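Local coordinates for proline iminopeptidase (Streptomyces halstedii, PDB 3WMR), which is an amidohydrolase of the alpha/beta hydrolase fold that interacts with polyketide substrates and probably releases N-terminal proline from peptides, at residues Glu248-Val260 with Ala271-Val283. Sequence-based numbering, arbitrary orientation.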
ATOM      1  N   GLU A 248      -6.015  -2.550 -14.581  1.00 28.17           N
ATOM      2  CA  GLU A 248      -7.387  -2.436 -15.052  1.00 28.72           C
ATOM      3  C   GLU A 248      -7.861  -3.712 -15.770  1.00 30.86           C
ATOM      4  O   GLU A 248      -9.027  -4.085 -15.663  1.00 29.95           O
ATOM      5  CB  GLU A 248      -7.532  -1.241 -15.989  1.00 29.08           C
ATOM      6  CG  GLU A 248      -7.360   0.125 -15.333  1.00 28.87           C
ATOM      7  CD  GLU A 248      -7.109   1.220 -16.350  1.00 29.04           C
ATOM      8  OE1 GLU A 248      -5.986   1.305 -16.881  1.00 29.93           O
ATOM      9  OE2 GLU A 248      -8.038   1.995 -16.638  1.00 30.26           O
ATOM     10  N   ASP A 249      -6.955  -4.378 -16.479  1.00 32.00           N
ATOM     11  CA  ASP A 249      -7.324  -5.543 -17.296  1.00 34.50           C
ATOM     12  C   ASP A 249      -7.692  -6.779 -16.490  1.00 32.94           C
ATOM     13  O   ASP A 249      -8.417  -7.636 -16.980  1.00 33.14           O
ATOM     14  CB  ASP A 249      -6.203  -5.887 -18.277  1.00 37.27           C
ATOM     15  CG  ASP A 249      -6.096  -4.879 -19.419  1.00 41.09           C
ATOM     16  OD1 ASP A 249      -7.083  -4.150 -19.703  1.00 43.71           O
ATOM     17  OD2 ASP A 249      -5.016  -4.816 -20.045  1.00 45.32           O
ATOM     18  N   CYS A 250      -7.219  -6.877 -15.257  1.00 31.42           N
ATOM     19  CA  CYS A 250      -7.575  -8.014 -14.419  1.00 30.73           C
ATOM     20  C   CYS A 250      -8.793  -7.753 -13.512  1.00 29.18           C
ATOM     21  O   CYS A 250      -9.360  -8.696 -12.974  1.00 29.23           O
ATOM     22  CB  CYS A 250      -6.372  -8.456 -13.612  1.00 30.70           C
ATOM     23  SG  CYS A 250      -6.113  -7.421 -12.169  1.00 32.89           S
ATOM     24  N   LEU A 251      -9.227  -6.497 -13.399  1.00 27.38           N
ATOM     25  CA  LEU A 251     -10.277  -6.116 -12.451  1.00 26.81           C
ATOM     26  C   LEU A 251     -11.634  -6.778 -12.676  1.00 26.44           C
ATOM     27  O   LEU A 251     -12.312  -7.107 -11.699  1.00 24.40           O
ATOM     28  CB  LEU A 251     -10.444  -4.578 -12.363  1.00 27.31           C
ATOM     29  CG  LEU A 251      -9.218  -3.757 -11.918  1.00 26.17           C
ATOM     30  CD1 LEU A 251      -9.519  -2.265 -11.841  1.00 26.17           C
ATOM     31  CD2 LEU A 251      -8.651  -4.233 -10.599  1.00 26.39           C
ATOM     32  N   PRO A 252     -12.033  -7.003 -13.950  1.00 26.54           N
ATOM     33  CA  PRO A 252     -13.305  -7.692 -14.147  1.00 26.99           C
ATOM     34  C   PRO A 252     -13.328  -9.112 -13.595  1.00 27.15           C
ATOM     35  O   PRO A 252     -14.408  -9.645 -13.400  1.00 27.67           O
ATOM     36  CB  PRO A 252     -13.475  -7.714 -15.694  1.00 27.75           C
ATOM     37  CG  PRO A 252     -12.623  -6.590 -16.180  1.00 28.01           C
ATOM     38  CD  PRO A 252     -11.450  -6.548 -15.232  1.00 26.82           C
ATOM     39  N   ASP A 253     -12.164  -9.716 -13.349  1.00 27.72           N
ATOM     40  CA  ASP A 253     -12.086 -11.108 -12.891  1.00 28.37           C
ATOM     41  C   ASP A 253     -12.184 -11.276 -11.371  1.00 27.83           C
ATOM     42  O   ASP A 253     -12.251 -12.406 -10.862  1.00 27.57           O
ATOM     43  CB  ASP A 253     -10.791 -11.754 -13.385  1.00 29.74           C
ATOM     44  CG  ASP A 253     -10.770 -11.964 -14.912  1.00 32.30           C
ATOM     45  OD1 ASP A 253     -11.835 -11.978 -15.569  1.00 33.97           O
ATOM     46  OD2 ASP A 253      -9.663 -12.103 -15.455  1.00 33.96           O
ATOM     47  N   ILE A 254     -12.167 -10.165 -10.641  1.00 26.03           N
ATOM     48  CA  ILE A 254     -12.263 -10.205  -9.173  1.00 24.91           C
ATOM     49  C   ILE A 254     -13.694 -10.551  -8.772  1.00 25.03           C
ATOM     50  O   ILE A 254     -14.629  -9.794  -9.069  1.00 26.55           O
ATOM     51  CB  ILE A 254     -11.813  -8.867  -8.544  1.00 22.91           C
ATOM     52  CG1 ILE A 254     -10.320  -8.641  -8.804  1.00 22.27           C
ATOM     53  CG2 ILE A 254     -12.086  -8.857  -7.049  1.00 22.77           C
ATOM     54  CD1 ILE A 254      -9.833  -7.233  -8.527  1.00 21.68           C
ATOM     55  N   GLN A 255     -13.858 -11.689  -8.105  1.00 25.20           N
ATOM     56  CA  GLN A 255     -15.186 -12.213  -7.748  1.00 26.96           C
ATOM     57  C   GLN A 255     -15.627 -11.858  -6.330  1.00 27.32           C
ATOM     58  O   GLN A 255     -16.825 -11.901  -6.008  1.00 29.55           O
ATOM     59  CB  GLN A 255     -15.196 -13.730  -7.873  1.00 28.79           C
ATOM     60  CG  GLN A 255     -15.112 -14.211  -9.307  1.00 30.32           C
ATOM     61  CD  GLN A 255     -15.034 -15.729  -9.411  1.00 32.22           C
ATOM     62  OE1 GLN A 255     -14.291 -16.369  -8.681  1.00 33.14           O
ATOM     63  NE2 GLN A 255     -15.788 -16.304 -10.341  1.00 33.04           N
ATOM     64  N   VAL A 256     -14.668 -11.514  -5.481  1.00 24.63           N
ATOM     65  CA  VAL A 256     -14.987 -11.325  -4.073  1.00 23.77           C
ATOM     66  C   VAL A 256     -15.512  -9.914  -3.869  1.00 23.45           C
ATOM     67  O   VAL A 256     -15.272  -9.026  -4.689  1.00 23.02           O
ATOM     68  CB  VAL A 256     -13.771 -11.630  -3.180  1.00 23.09           C
ATOM     69  CG1 VAL A 256     -13.445 -13.112  -3.246  1.00 23.09           C
ATOM     70  CG2 VAL A 256     -12.553 -10.791  -3.572  1.00 23.41           C
ATOM     71  N   PRO A 257     -16.251  -9.704  -2.773  1.00 23.13           N
ATOM     72  CA  PRO A 257     -16.652  -8.352  -2.482  1.00 22.85           C
ATOM     73  C   PRO A 257     -15.419  -7.497  -2.153  1.00 21.98           C
ATOM     74  O   PRO A 257     -14.582  -7.865  -1.312  1.00 20.75           O
ATOM     75  CB  PRO A 257     -17.594  -8.490  -1.273  1.00 22.92           C
ATOM     76  CG  PRO A 257     -17.637  -9.930  -0.923  1.00 23.41           C
ATOM     77  CD  PRO A 257     -16.575 -10.641  -1.687  1.00 22.62           C
ATOM     78  N   THR A 258     -15.343  -6.364  -2.834  1.00 21.78           N
ATOM     79  CA  THR A 258     -14.198  -5.491  -2.807  1.00 21.61           C
ATOM     80  C   THR A 258     -14.619  -4.137  -2.257  1.00 21.54           C
ATOM     81  O   THR A 258     -15.732  -3.661  -2.540  1.00 22.00           O
ATOM     82  CB  THR A 258     -13.602  -5.358  -4.224  1.00 21.63           C
ATOM     83  OG1 THR A 258     -13.175  -6.653  -4.679  1.00 21.24           O
ATOM     84  CG2 THR A 258     -12.406  -4.392  -4.228  1.00 21.84           C
ATOM     85  N   MET A 259     -13.753  -3.521  -1.450  1.00 21.65           N
ATOM     86  CA  MET A 259     -14.024  -2.162  -0.954  1.00 21.36           C
ATOM     87  C   MET A 259     -12.908  -1.212  -1.397  1.00 21.37           C
ATOM     88  O   MET A 259     -11.724  -1.510  -1.189  1.00 20.37           O
ATOM     89  CB  MET A 259     -14.158  -2.108   0.577  1.00 22.03           C
ATOM     90  CG  MET A 259     -14.441  -0.698   1.088  1.00 22.07           C
ATOM     91  SD  MET A 259     -14.913  -0.518   2.832  1.00 23.68           S
ATOM     92  CE  MET A 259     -13.582  -1.434   3.595  1.00 22.07           C
ATOM     93  N   VAL A 260     -13.296  -0.087  -2.013  1.00 21.38           N
ATOM     94  CA  VAL A 260     -12.371   0.993  -2.326  1.00 22.15           C
ATOM     95  C   VAL A 260     -12.478   2.026  -1.215  1.00 22.75           C
ATOM     96  O   VAL A 260     -13.574   2.515  -0.940  1.00 22.90           O
ATOM     97  CB  VAL A 260     -12.701   1.666  -3.667  1.00 23.38           C
ATOM     98  CG1 VAL A 260     -11.771   2.852  -3.919  1.00 23.94           C
ATOM     99  CG2 VAL A 260     -12.614   0.651  -4.804  1.00 22.53           C
ATOM    100  N   ALA A 271     -10.481  10.008  -9.430  1.00 26.94           N
ATOM    101  CA  ALA A 271     -10.135   9.590 -10.794  1.00 26.60           C
ATOM    102  C   ALA A 271      -9.232   8.349 -10.867  1.00 25.55           C
ATOM    103  O   ALA A 271      -9.365   7.533 -11.786  1.00 24.02           O
ATOM    104  CB  ALA A 271      -9.493  10.747 -11.557  1.00 26.71           C
ATOM    105  N   THR A 272      -8.306   8.212  -9.927  1.00 24.30           N
ATOM    106  CA  THR A 272      -7.350   7.079  -9.962  1.00 24.00           C
ATOM    107  C   THR A 272      -8.032   5.768  -9.603  1.00 24.06           C
ATOM    108  O   THR A 272      -7.637   4.720 -10.084  1.00 23.22           O
ATOM    109  CB  THR A 272      -6.144   7.245  -9.006  1.00 23.78           C
ATOM    110  OG1 THR A 272      -6.592   7.277  -7.647  1.00 23.66           O
ATOM    111  CG2 THR A 272      -5.351   8.497  -9.317  1.00 23.83           C
ATOM    112  N   VAL A 273      -9.070   5.836  -8.764  1.00 24.92           N
ATOM    113  CA  VAL A 273      -9.784   4.634  -8.334  1.00 25.36           C
ATOM    114  C   VAL A 273     -11.046   4.331  -9.154  1.00 26.10           C
ATOM    115  O   VAL A 273     -11.674   3.306  -8.954  1.00 25.50           O
ATOM    116  CB  VAL A 273     -10.141   4.685  -6.832  1.00 25.07           C
ATOM    117  CG1 VAL A 273      -8.895   4.888  -5.993  1.00 24.86           C
ATOM    118  CG2 VAL A 273     -11.173   5.759  -6.529  1.00 25.90           C
ATOM    119  N   LYS A 274     -11.403   5.199 -10.092  1.00 27.99           N
ATOM    120  CA  LYS A 274     -12.627   5.020 -10.874  1.00 29.20           C
ATOM    121  C   LYS A 274     -12.703   3.682 -11.625  1.00 27.86           C
ATOM    122  O   LYS A 274     -13.772   3.063 -11.658  1.00 28.05           O
ATOM    123  CB  LYS A 274     -12.832   6.197 -11.845  1.00 31.75           C
ATOM    124  CG  LYS A 274     -14.245   6.293 -12.403  1.00 34.78           C
ATOM    125  CD  LYS A 274     -14.563   7.727 -12.820  1.00 38.31           C
ATOM    126  CE  LYS A 274     -15.991   7.877 -13.327  1.00 40.67           C
ATOM    127  NZ  LYS A 274     -16.288   6.921 -14.432  1.00 41.37           N
ATOM    128  N   PRO A 275     -11.581   3.218 -12.211  1.00 26.11           N
ATOM    129  CA  PRO A 275     -11.655   1.907 -12.836  1.00 25.78           C
ATOM    130  C   PRO A 275     -12.071   0.768 -11.873  1.00 25.31           C
ATOM    131  O   PRO A 275     -12.715  -0.163 -12.322  1.00 25.29           O
ATOM    132  CB  PRO A 275     -10.236   1.701 -13.376  1.00 25.36           C
ATOM    133  CG  PRO A 275      -9.719   3.076 -13.593  1.00 25.61           C
ATOM    134  CD  PRO A 275     -10.253   3.833 -12.412  1.00 25.34           C
ATOM    135  N   PHE A 276     -11.720   0.835 -10.570  1.00 24.35           N
ATOM    136  CA  PHE A 276     -12.198  -0.188  -9.621  1.00 23.47           C
ATOM    137  C   PHE A 276     -13.722  -0.150  -9.553  1.00 24.22           C
ATOM    138  O   PHE A 276     -14.389  -1.183  -9.605  1.00 24.24           O
ATOM    139  CB  PHE A 276     -11.651   0.008  -8.207  1.00 22.85           C
ATOM    140  CG  PHE A 276     -10.185  -0.254  -8.065  1.00 21.77           C
ATOM    141  CD1 PHE A 276      -9.696  -1.544  -8.087  1.00 21.31           C
ATOM    142  CD2 PHE A 276      -9.306   0.788  -7.818  1.00 21.53           C
ATOM    143  CE1 PHE A 276      -8.346  -1.787  -7.934  1.00 21.16           C
ATOM    144  CE2 PHE A 276      -7.952   0.554  -7.661  1.00 20.69           C
ATOM    145  CZ  PHE A 276      -7.470  -0.734  -7.705  1.00 20.97           C
ATOM    146  N   LEU A 277     -14.268   1.058  -9.460  1.00 25.25           N
ATOM    147  CA  LEU A 277     -15.713   1.246  -9.367  1.00 26.53           C
ATOM    148  C   LEU A 277     -16.466   0.812 -10.632  1.00 27.88           C
ATOM    149  O   LEU A 277     -17.594   0.360 -10.524  1.00 29.76           O
ATOM    150  CB  LEU A 277     -16.047   2.701  -9.066  1.00 26.98           C
ATOM    151  CG  LEU A 277     -15.386   3.265  -7.813  1.00 26.58           C
ATOM    152  CD1 LEU A 277     -15.791   4.710  -7.617  1.00 27.56           C
ATOM    153  CD2 LEU A 277     -15.731   2.410  -6.606  1.00 26.62           C
ATOM    154  N   ASP A 278     -15.847   0.933 -11.804  1.00 28.90           N
ATOM    155  CA  ASP A 278     -16.512   0.579 -13.083  1.00 30.18           C
ATOM    156  C   ASP A 278     -16.294  -0.868 -13.522  1.00 29.48           C
ATOM    157  O   ASP A 278     -17.062  -1.404 -14.339  1.00 29.77           O
ATOM    158  CB  ASP A 278     -16.035   1.506 -14.214  1.00 31.52           C
ATOM    159  CG  ASP A 278     -16.352   2.988 -13.955  1.00 32.80           C
ATOM    160  OD1 ASP A 278     -17.354   3.304 -13.291  1.00 32.86           O
ATOM    161  OD2 ASP A 278     -15.587   3.846 -14.438  1.00 35.53           O
ATOM    162  N   LEU A 279     -15.240  -1.504 -13.032  1.00 27.78           N
ATOM    163  CA  LEU A 279     -14.854  -2.815 -13.555  1.00 27.58           C
ATOM    164  C   LEU A 279     -15.002  -3.980 -12.590  1.00 27.42           C
ATOM    165  O   LEU A 279     -15.226  -5.103 -13.023  1.00 27.43           O
ATOM    166  CB  LEU A 279     -13.417  -2.756 -14.035  1.00 27.67           C
ATOM    167  CG  LEU A 279     -13.156  -1.784 -15.182  1.00 28.05           C
ATOM    168  CD1 LEU A 279     -11.660  -1.659 -15.398  1.00 27.66           C
ATOM    169  CD2 LEU A 279     -13.878  -2.238 -16.460  1.00 29.08           C
ATOM    170  N   VAL A 280     -14.843  -3.734 -11.292  1.00 26.39           N
ATOM    171  CA  VAL A 280     -14.984  -4.792 -10.286  1.00 26.49           C
ATOM    172  C   VAL A 280     -16.479  -5.029 -10.039  1.00 26.13           C
ATOM    173  O   VAL A 280     -17.168  -4.121  -9.593  1.00 26.37           O
ATOM    174  CB  VAL A 280     -14.266  -4.424  -8.962  1.00 26.06           C
ATOM    175  CG1 VAL A 280     -14.440  -5.532  -7.918  1.00 26.16           C
ATOM    176  CG2 VAL A 280     -12.782  -4.152  -9.227  1.00 26.37           C
ATOM    177  N   PRO A 281     -16.982  -6.237 -10.334  1.00 26.22           N
ATOM    178  CA  PRO A 281     -18.428  -6.526 -10.204  1.00 27.00           C
ATOM    179  C   PRO A 281     -19.053  -6.191  -8.843  1.00 26.98           C
ATOM    180  O   PRO A 281     -20.093  -5.519  -8.788  1.00 27.67           O
ATOM    181  CB  PRO A 281     -18.507  -8.033 -10.478  1.00 27.51           C
ATOM    182  CG  PRO A 281     -17.322  -8.327 -11.352  1.00 27.72           C
ATOM    183  CD  PRO A 281     -16.236  -7.414 -10.825  1.00 26.74           C
ATOM    184  N   ASP A 282     -18.413  -6.619  -7.759  1.00 26.02           N
ATOM    185  CA  ASP A 282     -18.958  -6.409  -6.416  1.00 26.16           C
ATOM    186  C   ASP A 282     -18.050  -5.454  -5.656  1.00 25.75           C
ATOM    187  O   ASP A 282     -17.048  -5.889  -5.082  1.00 24.26           O
ATOM    188  CB  ASP A 282     -19.064  -7.741  -5.675  1.00 26.33           C
ATOM    189  CG  ASP A 282     -19.715  -7.611  -4.300  1.00 27.15           C
ATOM    190  OD1 ASP A 282     -19.957  -6.478  -3.808  1.00 27.78           O
ATOM    191  OD2 ASP A 282     -20.001  -8.671  -3.714  1.00 28.78           O
ATOM    192  N   VAL A 283     -18.404  -4.164  -5.647  1.00 26.17           N
ATOM    193  CA  VAL A 283     -17.498  -3.147  -5.125  1.00 26.54           C
ATOM    194  C   VAL A 283     -18.204  -2.009  -4.418  1.00 27.79           C
ATOM    195  O   VAL A 283     -19.226  -1.500  -4.884  1.00 28.27           O
ATOM    196  CB  VAL A 283     -16.585  -2.583  -6.235  1.00 27.51           C
ATOM    197  CG1 VAL A 283     -17.397  -1.848  -7.315  1.00 29.09           C
ATOM    198  CG2 VAL A 283     -15.495  -1.684  -5.637  1.00 26.41           C
TER
HETATM  199  O   HOH W   1     -16.198  -8.666  -7.378  1.00 21.23           O
HETATM  200  O   HOH W   2     -18.482  -4.931  -2.058  1.00 23.13           O
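Leu251 and Phe276 form the centre of an apolar seam: the leucine's CD2 lies 3.6 Å from Phe276 CE1 and its CD1 touches the neighbouring ring carbon, so both methyls of the fork meet the CD1-CE1 side of the ring obliquely. Its CG, anti to the carbonyl carbon (chi1 -60°), carries both methyls to the ring. Leu251 CB packs separately against Leu279 CB and Val280 CG2. At the other end of the aromatic side chain, Val260 CG2 packs 3.6 Å from Phe276 CB, while Val260 CG1, anti to the backbone N (chi1 176°), reaches Val273. Beta-branched valine suits this strand position, since its two methyls serve separate neighbours on the helix. Ser133 of helix 127-137 also touches both Leu251 and Phe276. Glu248 lays its aliphatic CG 3.8 Å from Pro275 CB, as its OE1 hydrogen-bonds Ser246. Asp282 OD2 rests 3.4 Å from Pro257 CB, and Pro281 sets its ring CD 3.4 Å from Ile254 O.

These contacts belong to a right-handed beta-alpha-beta crossover of the alpha/beta hydrolase fold, in which helix 270-279 links the parallel strands 258-263 and 283-288, the latter at the sheet's edge. Thr258 and Val283 form a parallel bridge, with Thr258 N donating to Asp282 O (2.9 Å, 153° at the hydrogen); a CA-H...O contact runs from Val283 to Thr258 O.

Two waters add polar links here. One donates to Ile254 O and Val256 O and accepts from Asp282 N, satisfying three backbone groups at once. A second bridges Thr258 O and Asp282 OD1.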